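Local coordinates for protein Cwp19 (Clostridioides difficile, PDB 5OQ3) that probably cleaves glycosidic bonds with a TIM-barrel glycoside hydrolase domain, the part in this chain, and the whole protein may also act as an amidase, at residues 30-35 and 67-72; 36-41 and 363-368; 117-122 and 182-187. All blocks are in the same frame, centred on the assembly; numbering follows the deposited sequence.

Contact 1: residues 30-35 and 67-72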
# COMPACT_ATOMS: atom_id res chain seq x y z
N ALA A 30 10.66 4.70 0.98
CA ALA A 30 10.83 3.29 0.71
C ALA A 30 9.74 2.50 1.44
O ALA A 30 9.49 2.74 2.62
CB ALA A 30 12.20 2.81 1.13
N TRP A 31 9.16 1.53 0.73
CA TRP A 31 8.27 0.55 1.35
C TRP A 31 9.11 -0.45 2.15
O TRP A 31 10.12 -0.98 1.63
CB TRP A 31 7.44 -0.20 0.29
CG TRP A 31 6.26 0.54 -0.22
CD1 TRP A 31 5.07 0.71 0.42
CD2 TRP A 31 6.08 1.09 -1.53
NE1 TRP A 31 4.21 1.39 -0.38
CE2 TRP A 31 4.77 1.57 -1.60
CE3 TRP A 31 6.88 1.17 -2.67
CZ2 TRP A 31 4.25 2.19 -2.75
CZ3 TRP A 31 6.37 1.73 -3.81
CH2 TRP A 31 5.07 2.24 -3.84
N ILE A 32 8.66 -0.72 3.37
CA ILE A 32 9.21 -1.78 4.21
C ILE A 32 8.03 -2.75 4.48
O ILE A 32 7.17 -2.52 5.31
CB ILE A 32 9.76 -1.18 5.53
CG1 ILE A 32 10.91 -0.17 5.21
CG2 ILE A 32 10.25 -2.27 6.49
CD1 ILE A 32 11.47 0.56 6.43
N SER A 33 8.00 -3.80 3.69
CA SER A 33 6.99 -4.85 3.74
C SER A 33 7.34 -5.88 4.77
O SER A 33 8.49 -6.31 4.88
CB SER A 33 6.80 -5.45 2.35
OG SER A 33 5.73 -6.38 2.35
N THR A 34 6.33 -6.28 5.53
CA THR A 34 6.45 -7.28 6.60
C THR A 34 5.79 -8.62 6.25
O THR A 34 6.09 -9.65 6.85
CB THR A 34 5.82 -6.73 7.89
OG1 THR A 34 4.44 -6.44 7.64
CG2 THR A 34 6.52 -5.49 8.34
N VAL A 35 4.95 -8.63 5.21
CA VAL A 35 4.32 -9.87 4.77
C VAL A 35 5.41 -10.81 4.25
O VAL A 35 6.32 -10.38 3.52
CB VAL A 35 3.22 -9.61 3.72
CG1 VAL A 35 3.80 -9.22 2.37
CG2 VAL A 35 2.33 -10.84 3.56
N ASN A 67 13.78 9.72 2.90
CA ASN A 67 13.25 10.57 3.96
C ASN A 67 11.97 10.10 4.59
O ASN A 67 11.50 10.70 5.56
CB ASN A 67 13.13 12.03 3.51
CG ASN A 67 12.17 12.24 2.34
OD1 ASN A 67 11.21 11.49 2.15
ND2 ASN A 67 12.44 13.31 1.52
N THR A 68 11.45 8.96 4.13
CA THR A 68 10.12 8.46 4.57
C THR A 68 10.13 6.95 4.55
O THR A 68 10.49 6.38 3.50
CB THR A 68 8.99 9.02 3.67
OG1 THR A 68 9.01 10.45 3.71
CG2 THR A 68 7.61 8.55 4.16
N ALA A 69 9.69 6.32 5.64
CA ALA A 69 9.57 4.87 5.72
C ALA A 69 8.08 4.57 5.69
O ALA A 69 7.32 5.10 6.49
CB ALA A 69 10.18 4.36 7.01
N VAL A 70 7.67 3.69 4.82
CA VAL A 70 6.25 3.28 4.67
C VAL A 70 6.20 1.81 5.11
O VAL A 70 6.65 0.90 4.37
CB VAL A 70 5.75 3.44 3.23
CG1 VAL A 70 4.27 3.06 3.15
CG2 VAL A 70 5.92 4.89 2.75
N VAL A 71 5.78 1.59 6.37
CA VAL A 71 6.00 0.31 7.05
C VAL A 71 4.68 -0.42 7.21
O VAL A 71 3.72 0.16 7.73
CB VAL A 71 6.66 0.56 8.42
CG1 VAL A 71 6.90 -0.76 9.12
CG2 VAL A 71 7.98 1.35 8.21
N GLN A 72 4.61 -1.67 6.77
CA GLN A 72 3.38 -2.48 6.73
C GLN A 72 3.04 -3.00 8.12
O GLN A 72 3.56 -4.00 8.55
CB GLN A 72 3.60 -3.62 5.73
CG GLN A 72 2.35 -4.36 5.31
CD GLN A 72 2.64 -5.37 4.24
OE1 GLN A 72 3.75 -5.92 4.19
NE2 GLN A 72 1.64 -5.66 3.39
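Gln72 swings its carboxamide across to the end of segment 30-35, where OE1 collects three donors. With CG anti to the backbone N (chi1 -166°) and the chain extended beyond it, the amide reaches the turn that follows strand 27-32. The main-chain N of Thr34 lies in the amide's carbonyl plane, 2.9 Å from Gln72 OE1. Ser33 OG comes in tilted, 2.7 Å from Gln72 OE1. Val35 N sits above the plane, 3.1 Å from Gln72 OE1. Thr34 OG1 returns the grip, bonding Gln72 O at 2.7 Å.

Farther back the two strands run parallel, first and second in the barrel, and Ile32 N gives Val70 O an almost straight bond of 2.8 Å (176° at the hydrogen). Their side chains alternate. Trp31 and Val70 lie side by side, CD1 of the indole 3.7 Å from Val70 CG1, on the face where Trp122 and His188 also meet Trp31. Ile32 and Val71 do the same on the other face, CD1 to CG2 at 4.0 Å, with Leu57 and Leu61 of helix 47-63 over Ile32.

Three donors on one buried oxygen should hold the amide's rotation firmly and tie down the chain where it leaves the strand.

Contact 2: residues 36-41 and 363-368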
# COMPACT_ATOMS: atom_id res chain seq x y z
N TYR A 36 5.37 -12.06 4.70
CA TYR A 36 6.43 -13.03 4.41
C TYR A 36 7.83 -12.51 4.80
O TYR A 36 8.83 -12.98 4.29
CB TYR A 36 6.39 -13.48 2.96
CG TYR A 36 5.13 -14.17 2.58
CD1 TYR A 36 4.74 -15.35 3.24
CD2 TYR A 36 4.33 -13.70 1.54
CE1 TYR A 36 3.58 -16.02 2.90
CE2 TYR A 36 3.16 -14.37 1.19
CZ TYR A 36 2.80 -15.52 1.88
OH TYR A 36 1.66 -16.20 1.55
N ASN A 37 7.89 -11.57 5.76
CA ASN A 37 9.16 -11.05 6.27
C ASN A 37 10.01 -10.50 5.12
O ASN A 37 11.21 -10.64 5.12
CB ASN A 37 9.87 -12.17 7.07
CG ASN A 37 9.06 -12.57 8.29
OD1 ASN A 37 8.17 -13.42 8.21
ND2 ASN A 37 9.31 -11.89 9.41
N LEU A 38 9.37 -9.86 4.14
CA LEU A 38 10.08 -9.47 2.91
C LEU A 38 11.25 -8.51 3.19
O LEU A 38 12.39 -8.78 2.81
CB LEU A 38 9.11 -8.84 1.90
CG LEU A 38 9.72 -8.45 0.56
CD1 LEU A 38 10.07 -9.72 -0.22
CD2 LEU A 38 8.81 -7.51 -0.25
N ASP A 39 10.94 -7.38 3.82
CA ASP A 39 11.94 -6.39 4.15
C ASP A 39 12.36 -6.39 5.62
O ASP A 39 13.51 -6.14 5.91
CB ASP A 39 11.44 -4.98 3.83
CG ASP A 39 11.17 -4.75 2.35
OD1 ASP A 39 12.09 -4.92 1.54
OD2 ASP A 39 10.02 -4.47 1.96
N TRP A 40 11.40 -6.59 6.53
CA TRP A 40 11.65 -6.60 7.97
C TRP A 40 10.47 -7.32 8.65
O TRP A 40 9.33 -7.19 8.16
CB TRP A 40 11.73 -5.15 8.50
CG TRP A 40 11.99 -5.09 9.97
CD1 TRP A 40 13.20 -5.20 10.60
CD2 TRP A 40 11.00 -5.03 11.00
NE1 TRP A 40 13.01 -5.18 11.94
CE2 TRP A 40 11.68 -5.07 12.22
CE3 TRP A 40 9.59 -4.91 11.00
CZ2 TRP A 40 11.01 -5.03 13.44
CZ3 TRP A 40 8.93 -4.87 12.22
CH2 TRP A 40 9.64 -4.96 13.42
N PRO A 41 10.69 -8.05 9.75
CA PRO A 41 12.00 -8.46 10.29
C PRO A 41 12.52 -9.70 9.61
O PRO A 41 11.73 -10.55 9.21
CB PRO A 41 11.68 -8.75 11.76
CG PRO A 41 10.28 -9.26 11.73
CD PRO A 41 9.58 -8.51 10.61
N SER A 363 11.53 -2.32 -3.17
CA SER A 363 11.29 -2.13 -1.75
C SER A 363 12.61 -1.84 -1.05
O SER A 363 13.68 -1.88 -1.67
CB SER A 363 10.55 -3.33 -1.12
OG SER A 363 11.39 -4.46 -1.07
N ALA A 364 12.55 -1.60 0.24
CA ALA A 364 13.71 -1.24 1.05
C ALA A 364 14.88 -2.21 0.93
O ALA A 364 16.04 -1.77 0.85
CB ALA A 364 13.31 -1.10 2.49
N LYS A 365 14.60 -3.52 0.90
CA LYS A 365 15.68 -4.50 0.80
C LYS A 365 16.52 -4.31 -0.46
O LYS A 365 17.71 -4.66 -0.48
CB LYS A 365 15.13 -5.93 0.87
CG LYS A 365 14.33 -6.41 -0.34
CD LYS A 365 13.94 -7.87 -0.10
CE LYS A 365 12.94 -8.39 -1.12
NZ LYS A 365 13.51 -8.44 -2.49
N ASP A 366 15.87 -3.85 -1.53
CA ASP A 366 16.61 -3.72 -2.79
C ASP A 366 17.66 -2.62 -2.71
O ASP A 366 18.73 -2.75 -3.25
CB ASP A 366 15.64 -3.47 -3.94
CG ASP A 366 14.72 -4.63 -4.16
OD1 ASP A 366 15.19 -5.76 -4.44
OD2 ASP A 366 13.50 -4.44 -4.08
N ILE A 367 17.32 -1.55 -1.99
CA ILE A 367 18.31 -0.52 -1.70
C ILE A 367 19.41 -1.07 -0.79
O ILE A 367 20.61 -0.89 -1.08
CB ILE A 367 17.63 0.70 -1.04
CG1 ILE A 367 16.64 1.35 -2.01
CG2 ILE A 367 18.68 1.73 -0.64
CD1 ILE A 367 15.71 2.38 -1.40
N ALA A 368 18.99 -1.71 0.30
CA ALA A 368 19.96 -2.26 1.27
C ALA A 368 20.95 -3.26 0.65
O ALA A 368 22.12 -3.28 1.05
CB ALA A 368 19.24 -2.88 2.46
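The first beta-alpha loop of the barrel, between strand 27-32 and helix 47-63, here meets the start of the short helix 364-369 that follows the eighth strand. Asp39 does most of the work. Its OD1 takes two donors from different directions: Ser363 OG on the syn lone pair at 2.7 Å, and Lys365 N from above the carboxylate plane at 2.9 Å, with 158° at the hydrogen. OD2 turns back to its own loop and accepts Ser33 N, which should fix the carboxylate's rotation. Its negative charge at the helix's N-terminal end should suit the helix dipole.

Lys365 lays its aliphatic chain past this carboxylate rather than pairing with it. With CG between the backbone N and the carbonyl carbon (chi1 70°), Lys365 CG lies 3.3 Å from Asp39 OD1, and CD then passes Leu38 O at 3.4 Å. A bend at chi4 carries NZ toward Asp366 OD1, a long salt bridge of 3.7 Å. Leu38 crosses the lysine chain at about a right angle, its CD1 and CG both closing on Lys365 CE.

From just before the helix, Ser363 N bonds Asp366 OD2, on its anti lone pair, at 3.0 Å. A non-proline cis peptide at the end of the eighth strand is a known feature of several glycoside hydrolase families, and the bond before Ser363 is consistent with it; beyond it, the start of helix 364-369 packs on the first beta-alpha loop at the C-terminal side of the barrel.

Contact 3: residues 117-122 and 182-187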
# COMPACT_ATOMS: atom_id res chain seq x y z
N MET A 117 13.28 11.07 9.69
CA MET A 117 12.48 10.40 8.67
C MET A 117 11.02 10.37 9.10
O MET A 117 10.72 10.18 10.27
CB MET A 117 12.95 8.97 8.46
CG MET A 117 14.41 8.88 8.06
SD MET A 117 15.17 7.29 8.02
CE MET A 117 14.58 6.64 6.48
N GLU A 118 10.12 10.59 8.14
CA GLU A 118 8.70 10.44 8.37
C GLU A 118 8.31 8.97 8.33
O GLU A 118 9.04 8.12 7.76
CB GLU A 118 7.89 11.24 7.34
CG GLU A 118 8.24 12.71 7.29
CD GLU A 118 7.33 13.59 8.07
OE1 GLU A 118 6.11 13.45 7.94
OE2 GLU A 118 7.83 14.50 8.74
N PHE A 119 7.20 8.68 8.99
CA PHE A 119 6.73 7.31 9.15
C PHE A 119 5.28 7.25 8.69
O PHE A 119 4.39 7.89 9.26
CB PHE A 119 6.81 6.90 10.62
CG PHE A 119 6.48 5.45 10.83
CD1 PHE A 119 5.16 5.03 10.92
CD2 PHE A 119 7.50 4.50 10.94
CE1 PHE A 119 4.86 3.71 11.10
CE2 PHE A 119 7.18 3.16 11.13
CZ PHE A 119 5.86 2.78 11.22
N HIS A 120 5.01 6.48 7.66
CA HIS A 120 3.64 6.21 7.18
C HIS A 120 3.31 4.75 7.52
O HIS A 120 4.01 3.84 7.14
CB HIS A 120 3.48 6.43 5.69
CG HIS A 120 3.60 7.86 5.28
ND1 HIS A 120 3.04 8.34 4.11
CD2 HIS A 120 4.18 8.94 5.88
CE1 HIS A 120 3.30 9.63 4.01
NE2 HIS A 120 3.99 10.02 5.05
N ALA A 121 2.23 4.55 8.27
CA ALA A 121 1.72 3.23 8.61
C ALA A 121 0.90 2.68 7.46
O ALA A 121 -0.11 3.28 7.06
CB ALA A 121 0.86 3.33 9.87
N TRP A 122 1.35 1.53 6.92
CA TRP A 122 0.74 0.89 5.79
C TRP A 122 -0.16 -0.28 6.26
O TRP A 122 0.28 -1.16 6.99
CB TRP A 122 1.84 0.48 4.83
CG TRP A 122 1.63 -0.57 3.81
CD1 TRP A 122 0.44 -1.01 3.25
CD2 TRP A 122 2.66 -1.28 3.13
NE1 TRP A 122 0.69 -1.98 2.33
CE2 TRP A 122 2.03 -2.17 2.24
CE3 TRP A 122 4.06 -1.29 3.22
CZ2 TRP A 122 2.76 -3.05 1.41
CZ3 TRP A 122 4.77 -2.18 2.42
CH2 TRP A 122 4.12 -3.04 1.52
N TYR A 182 -0.43 6.32 18.33
CA TYR A 182 0.94 6.30 17.85
C TYR A 182 1.25 7.57 17.06
O TYR A 182 0.37 8.06 16.34
CB TYR A 182 1.22 5.07 16.98
CG TYR A 182 1.05 3.76 17.75
CD1 TYR A 182 2.08 3.25 18.53
CD2 TYR A 182 -0.15 3.07 17.73
CE1 TYR A 182 1.90 2.08 19.25
CE2 TYR A 182 -0.35 1.90 18.41
CZ TYR A 182 0.69 1.40 19.21
OH TYR A 182 0.49 0.21 19.89
N ASP A 183 2.49 7.99 17.08
CA ASP A 183 2.90 9.26 16.46
C ASP A 183 3.25 9.09 14.98
O ASP A 183 4.34 9.47 14.52
CB ASP A 183 4.10 9.82 17.25
CG ASP A 183 4.55 11.17 16.77
OD1 ASP A 183 3.68 11.93 16.31
OD2 ASP A 183 5.78 11.43 16.83
N ILE A 184 2.31 8.53 14.24
CA ILE A 184 2.49 8.40 12.83
C ILE A 184 2.40 9.70 12.08
O ILE A 184 1.68 10.61 12.48
CB ILE A 184 1.53 7.35 12.23
CG1 ILE A 184 0.06 7.76 12.40
CG2 ILE A 184 1.75 5.96 12.86
CD1 ILE A 184 -0.90 6.88 11.61
N ASP A 185 3.02 9.78 10.91
CA ASP A 185 2.91 10.96 10.04
C ASP A 185 1.93 10.77 8.88
O ASP A 185 1.41 11.74 8.32
CB ASP A 185 4.29 11.29 9.46
CG ASP A 185 5.30 11.48 10.54
OD1 ASP A 185 5.14 12.44 11.32
OD2 ASP A 185 6.23 10.67 10.69
N GLY A 186 1.63 9.51 8.56
CA GLY A 186 0.74 9.16 7.45
C GLY A 186 0.11 7.80 7.63
O GLY A 186 0.65 6.96 8.38
N VAL A 187 -0.99 7.61 6.93
CA VAL A 187 -1.66 6.29 6.77
C VAL A 187 -1.64 5.99 5.27
O VAL A 187 -1.96 6.87 4.47
CB VAL A 187 -3.12 6.38 7.32
CG1 VAL A 187 -3.92 5.14 6.94
CG2 VAL A 187 -3.13 6.68 8.82
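Asp185 reaches over to the start of strand 118-123, and nearly every atom of its side chain finds a neighbour there. CB comes first: Glu118 OE1 is 3.2 Å from it and Phe119 O 3.4 Å. CG, placed beside its own backbone N, keeps Glu118 OE1 close as well. At the tip the two oxygens part company. OD1 faces the other acid, 3.7 Å from Glu118 OE1, and the two side chains cross at about a right angle with their carboxylate planes 36° apart. OD2 goes to the main chain instead, taking Phe119 N on its anti lone pair at 2.8 Å, and it has a second donor in His113 NE2. Those two donors probably offset part of the cost of holding two acids together.

The backbone of Asp185 answers the same residue: its N bonds Phe119 O at 2.9 Å, and Gly186 N adds a weak bond to that oxygen. From here the chains run on as the third and fourth strands of the TIM barrel, parallel neighbours whose connection includes helix 165-181. The register is carried forward by Ala121 N on Gly186 O, with His120 opposite Gly186 and Ala121 opposite Val187.

Gly186, with no side chain in the way, lets its CA sit over one face of the His120 imidazole in a CH-pi contact, 3.9 Å from the ring centroid and 15° off the normal. The ring's ND1 is held by Tyr286 OH. On the other face of the sheet Ile184 CG2 touches both Phe119 CD1, at 4.0 Å, and Ala121 CB; Val179 of helix 165-181 packs against Ile184, and Leu105 of helix 104-114 against Phe119.

In the fold
Contacts 1 and 3 belong to one barrel wall, their centres about 10 Å apart, because strands 68-74 and 118-123 are themselves neighbours: Ala69 N probably bonds Glu118 O and Trp122 N probably bonds Val71 O, each at 2.9 Å. Contact 2 lies about 8 Å from contact 1, centre to centre, and joins it through a probable bond from Ala364 N to Trp31 O at 2.9 Å, linking the first strand to the chain just beyond the last. Contacts 2 and 3 do not touch; their centres are about 18 Å apart. Contact 2 and the Gln72 end of contact 1 lie at the C-terminal ends of the strands, where TIM-barrel enzymes carry their active sites; the Asp185 end of contact 3 is at the N-terminal mouth.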